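Local coordinates for protein nucleocapsid (Crimean-congo hemorrhagic fever virus, PDB 4AKL) that binds single- and double-stranded RNA, probably takes part in packaging the viral genome, and very likely also cuts double-stranded DNA without sequence specificity, at residues K91-F96 against V319-F324. Residues are numbered along the deposited sequence; the frame is centred on the assembly and turned at random.
Sequences KGLEWF and VTPETF
Within 91-96, L93 alone touches the loop 319-324, against V319, T320 and P321. Its side chain reaches from helix 86-98 to the backbone of the loop. The nearest approach is L93 CD1 to V319 O, at 3.6 Å. The same methyl lies 4.0 Å from T320 C. The other methyl is also by the V319 carbonyl oxygen, with L93 CD2 to V319 O at 4.0 Å. A chi1 of -73° sets CG of L93 anti to the carbonyl carbon and beside the backbone N; chi2 then turns the two methyls.

The one apolar side-chain pair is L93 CD1 with P321 CD, 4.0 Å apart. No hydrogen bond crosses between the segments, so the join is van der Waals packing over a small area.

The loop holds its own shape by polar bonds. T320 N donates to T323 OG1 at 3.0 Å, nearly straight at 172°. T323 N donates back to T320 OG1 over 3.0 Å, with an angle of 154°. These two reciprocal bonds tie T320 to T323.

L314 of helix 306-316 touches L93, V319 and F324, and so links both segments to a third element. P321 also touches K90, and F324 touches V89, both on helix 86-98.

T320 OG1 accepting from T323 N is an ST motif, in the turn that leads into helix 324-336. The contact packs this turn against helix 86-98 in the mainly helical nucleocapsid fold.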
ATOM      1  N   LYS A  91     -18.173 -10.795   3.427  1.00 39.63           N
ATOM      2  CA  LYS A  91     -17.351 -11.293   2.337  1.00 40.26           C
ATOM      3  C   LYS A  91     -15.897 -11.079   2.610  1.00 38.49           C
ATOM      4  O   LYS A  91     -15.113 -12.000   2.440  1.00 38.43           O
ATOM      5  CB  LYS A  91     -17.760 -10.668   1.024  1.00 41.47           C
ATOM      6  CG  LYS A  91     -19.168 -11.189   0.571  1.00 44.13           C
ATOM      7  CD  LYS A  91     -19.443 -10.860  -0.850  1.00 46.23           C
ATOM      8  CE  LYS A  91     -19.658  -9.388  -1.084  1.00 46.64           C
ATOM      9  NZ  LYS A  91     -20.351  -9.172  -2.451  1.00 51.20           N
ATOM     10  N   GLY A  92     -15.552  -9.883   3.068  1.00 37.45           N
ATOM     11  CA  GLY A  92     -14.148  -9.510   3.392  1.00 36.17           C
ATOM     12  C   GLY A  92     -13.452 -10.363   4.453  1.00 35.70           C
ATOM     13  O   GLY A  92     -12.257 -10.632   4.353  1.00 34.94           O
ATOM     14  N   LEU A  93     -14.191 -10.795   5.467  1.00 37.03           N
ATOM     15  CA  LEU A  93     -13.636 -11.721   6.495  1.00 36.84           C
ATOM     16  C   LEU A  93     -13.636 -13.140   5.978  1.00 38.71           C
ATOM     17  O   LEU A  93     -12.606 -13.885   6.099  1.00 38.64           O
ATOM     18  CB  LEU A  93     -14.431 -11.638   7.788  1.00 36.38           C
ATOM     19  CG  LEU A  93     -14.214 -10.375   8.596  1.00 34.92           C
ATOM     20  CD1 LEU A  93     -15.296 -10.294   9.642  1.00 35.00           C
ATOM     21  CD2 LEU A  93     -12.753 -10.286   9.223  1.00 34.58           C
ATOM     22  N   GLU A  94     -14.757 -13.549   5.382  1.00 40.50           N
ATOM     23  CA  GLU A  94     -14.836 -14.938   4.848  1.00 42.45           C
ATOM     24  C   GLU A  94     -13.726 -15.198   3.825  1.00 42.09           C
ATOM     25  O   GLU A  94     -13.170 -16.293   3.769  1.00 42.02           O
ATOM     26  CB  GLU A  94     -16.228 -15.247   4.281  1.00 44.54           C
ATOM     27  CG  GLU A  94     -16.524 -16.743   3.833  1.00 49.04           C
ATOM     28  CD  GLU A  94     -16.339 -17.859   4.946  1.00 52.01           C
ATOM     29  OE1 GLU A  94     -16.102 -17.569   6.148  1.00 51.52           O
ATOM     30  OE2 GLU A  94     -16.425 -19.051   4.569  1.00 56.85           O
ATOM     31  N   TRP A  95     -13.357 -14.182   3.050  1.00 41.35           N
ATOM     32  CA  TRP A  95     -12.333 -14.395   2.027  1.00 41.15           C
ATOM     33  C   TRP A  95     -11.026 -15.046   2.607  1.00 41.20           C
ATOM     34  O   TRP A  95     -10.471 -15.954   1.999  1.00 42.26           O
ATOM     35  CB  TRP A  95     -12.039 -13.108   1.301  1.00 40.08           C
ATOM     36  CG  TRP A  95     -11.116 -13.275   0.108  1.00 39.55           C
ATOM     37  CD1 TRP A  95     -11.492 -13.425  -1.188  1.00 40.19           C
ATOM     38  CD2 TRP A  95      -9.679 -13.298   0.117  1.00 37.68           C
ATOM     39  NE1 TRP A  95     -10.370 -13.552  -2.002  1.00 40.72           N
ATOM     40  CE2 TRP A  95      -9.246 -13.467  -1.226  1.00 38.64           C
ATOM     41  CE3 TRP A  95      -8.707 -13.194   1.125  1.00 36.15           C
ATOM     42  CZ2 TRP A  95      -7.883 -13.543  -1.583  1.00 37.96           C
ATOM     43  CZ3 TRP A  95      -7.331 -13.278   0.760  1.00 35.14           C
ATOM     44  CH2 TRP A  95      -6.947 -13.437  -0.570  1.00 36.09           C
ATOM     45  N   PHE A  96     -10.562 -14.581   3.770  1.00 40.22           N
ATOM     46  CA  PHE A  96      -9.356 -15.146   4.418  1.00 40.33           C
ATOM     47  C   PHE A  96      -9.511 -16.621   4.775  1.00 42.19           C
ATOM     48  O   PHE A  96      -8.579 -17.395   4.633  1.00 42.36           O
ATOM     49  CB  PHE A  96      -8.940 -14.262   5.633  1.00 38.82           C
ATOM     50  CG  PHE A  96      -8.450 -12.940   5.193  1.00 37.33           C
ATOM     51  CD1 PHE A  96      -7.147 -12.797   4.755  1.00 35.54           C
ATOM     52  CD2 PHE A  96      -9.315 -11.837   5.139  1.00 35.85           C
ATOM     53  CE1 PHE A  96      -6.674 -11.563   4.296  1.00 34.82           C
ATOM     54  CE2 PHE A  96      -8.855 -10.609   4.678  1.00 35.27           C
ATOM     55  CZ  PHE A  96      -7.542 -10.470   4.262  1.00 35.28           C
ATOM     56  N   VAL A 319     -12.145 -11.353  14.598  1.00 33.19           N
ATOM     57  CA  VAL A 319     -13.349 -10.535  14.544  1.00 33.38           C
ATOM     58  C   VAL A 319     -14.421 -11.210  13.652  1.00 35.00           C
ATOM     59  O   VAL A 319     -14.106 -11.787  12.643  1.00 35.12           O
ATOM     60  CB  VAL A 319     -13.046  -9.122  14.056  1.00 32.45           C
ATOM     61  CG1 VAL A 319     -14.315  -8.329  13.912  1.00 31.60           C
ATOM     62  CG2 VAL A 319     -12.028  -8.430  15.023  1.00 30.06           C
ATOM     63  N   THR A 320     -15.686 -11.127  14.047  1.00 36.30           N
ATOM     64  CA  THR A 320     -16.759 -11.760  13.271  1.00 37.65           C
ATOM     65  C   THR A 320     -17.686 -10.667  12.798  1.00 37.87           C
ATOM     66  O   THR A 320     -17.597  -9.519  13.278  1.00 37.60           O
ATOM     67  CB  THR A 320     -17.542 -12.768  14.104  1.00 39.04           C
ATOM     68  OG1 THR A 320     -18.415 -12.072  15.015  1.00 40.06           O
ATOM     69  CG2 THR A 320     -16.593 -13.722  14.870  1.00 38.27           C
ATOM     70  N   PRO A 321     -18.579 -10.987  11.853  1.00 39.16           N
ATOM     71  CA  PRO A 321     -19.586 -10.004  11.493  1.00 39.68           C
ATOM     72  C   PRO A 321     -20.359  -9.535  12.724  1.00 40.45           C
ATOM     73  O   PRO A 321     -20.740  -8.362  12.794  1.00 40.03           O
ATOM     74  CB  PRO A 321     -20.479 -10.774  10.526  1.00 41.21           C
ATOM     75  CG  PRO A 321     -19.502 -11.712   9.855  1.00 41.16           C
ATOM     76  CD  PRO A 321     -18.578 -12.139  10.929  1.00 39.87           C
ATOM     77  N   GLU A 322     -20.557 -10.427  13.703  1.00 41.55           N
ATOM     78  CA  GLU A 322     -21.339 -10.056  14.886  1.00 43.02           C
ATOM     79  C   GLU A 322     -20.575  -9.177  15.890  1.00 41.23           C
ATOM     80  O   GLU A 322     -21.179  -8.354  16.519  1.00 42.24           O
ATOM     81  CB  GLU A 322     -21.976 -11.299  15.554  1.00 45.02           C
ATOM     82  CG  GLU A 322     -23.097 -11.953  14.693  1.00 48.62           C
ATOM     83  CD  GLU A 322     -22.542 -12.684  13.449  1.00 51.21           C
ATOM     84  OE1 GLU A 322     -21.396 -13.239  13.506  1.00 52.86           O
ATOM     85  OE2 GLU A 322     -23.227 -12.686  12.400  1.00 54.27           O
ATOM     86  N   THR A 323     -19.268  -9.344  16.037  1.00 39.75           N
ATOM     87  CA  THR A 323     -18.491  -8.475  16.936  1.00 38.08           C
ATOM     88  C   THR A 323     -17.908  -7.257  16.234  1.00 36.81           C
ATOM     89  O   THR A 323     -17.389  -6.348  16.901  1.00 35.41           O
ATOM     90  CB  THR A 323     -17.349  -9.248  17.599  1.00 37.74           C
ATOM     91  OG1 THR A 323     -16.534  -9.844  16.599  1.00 36.34           O
ATOM     92  CG2 THR A 323     -17.916 -10.359  18.498  1.00 38.89           C
ATOM     93  N   PHE A 324     -17.997  -7.214  14.895  1.00 36.24           N
ATOM     94  CA  PHE A 324     -17.411  -6.075  14.130  1.00 35.06           C
ATOM     95  C   PHE A 324     -17.873  -4.710  14.593  1.00 35.21           C
ATOM     96  O   PHE A 324     -17.060  -3.808  14.680  1.00 34.14           O
ATOM     97  CB  PHE A 324     -17.680  -6.216  12.623  1.00 35.33           C
ATOM     98  CG  PHE A 324     -17.304  -5.007  11.843  1.00 34.71           C
ATOM     99  CD1 PHE A 324     -15.986  -4.794  11.460  1.00 34.92           C
ATOM    100  CD2 PHE A 324     -18.247  -4.055  11.521  1.00 35.10           C
ATOM    101  CE1 PHE A 324     -15.635  -3.649  10.750  1.00 33.59           C
ATOM    102  CE2 PHE A 324     -17.889  -2.919  10.808  1.00 34.77           C
ATOM    103  CZ  PHE A 324     -16.614  -2.731  10.431  1.00 34.50           C
TER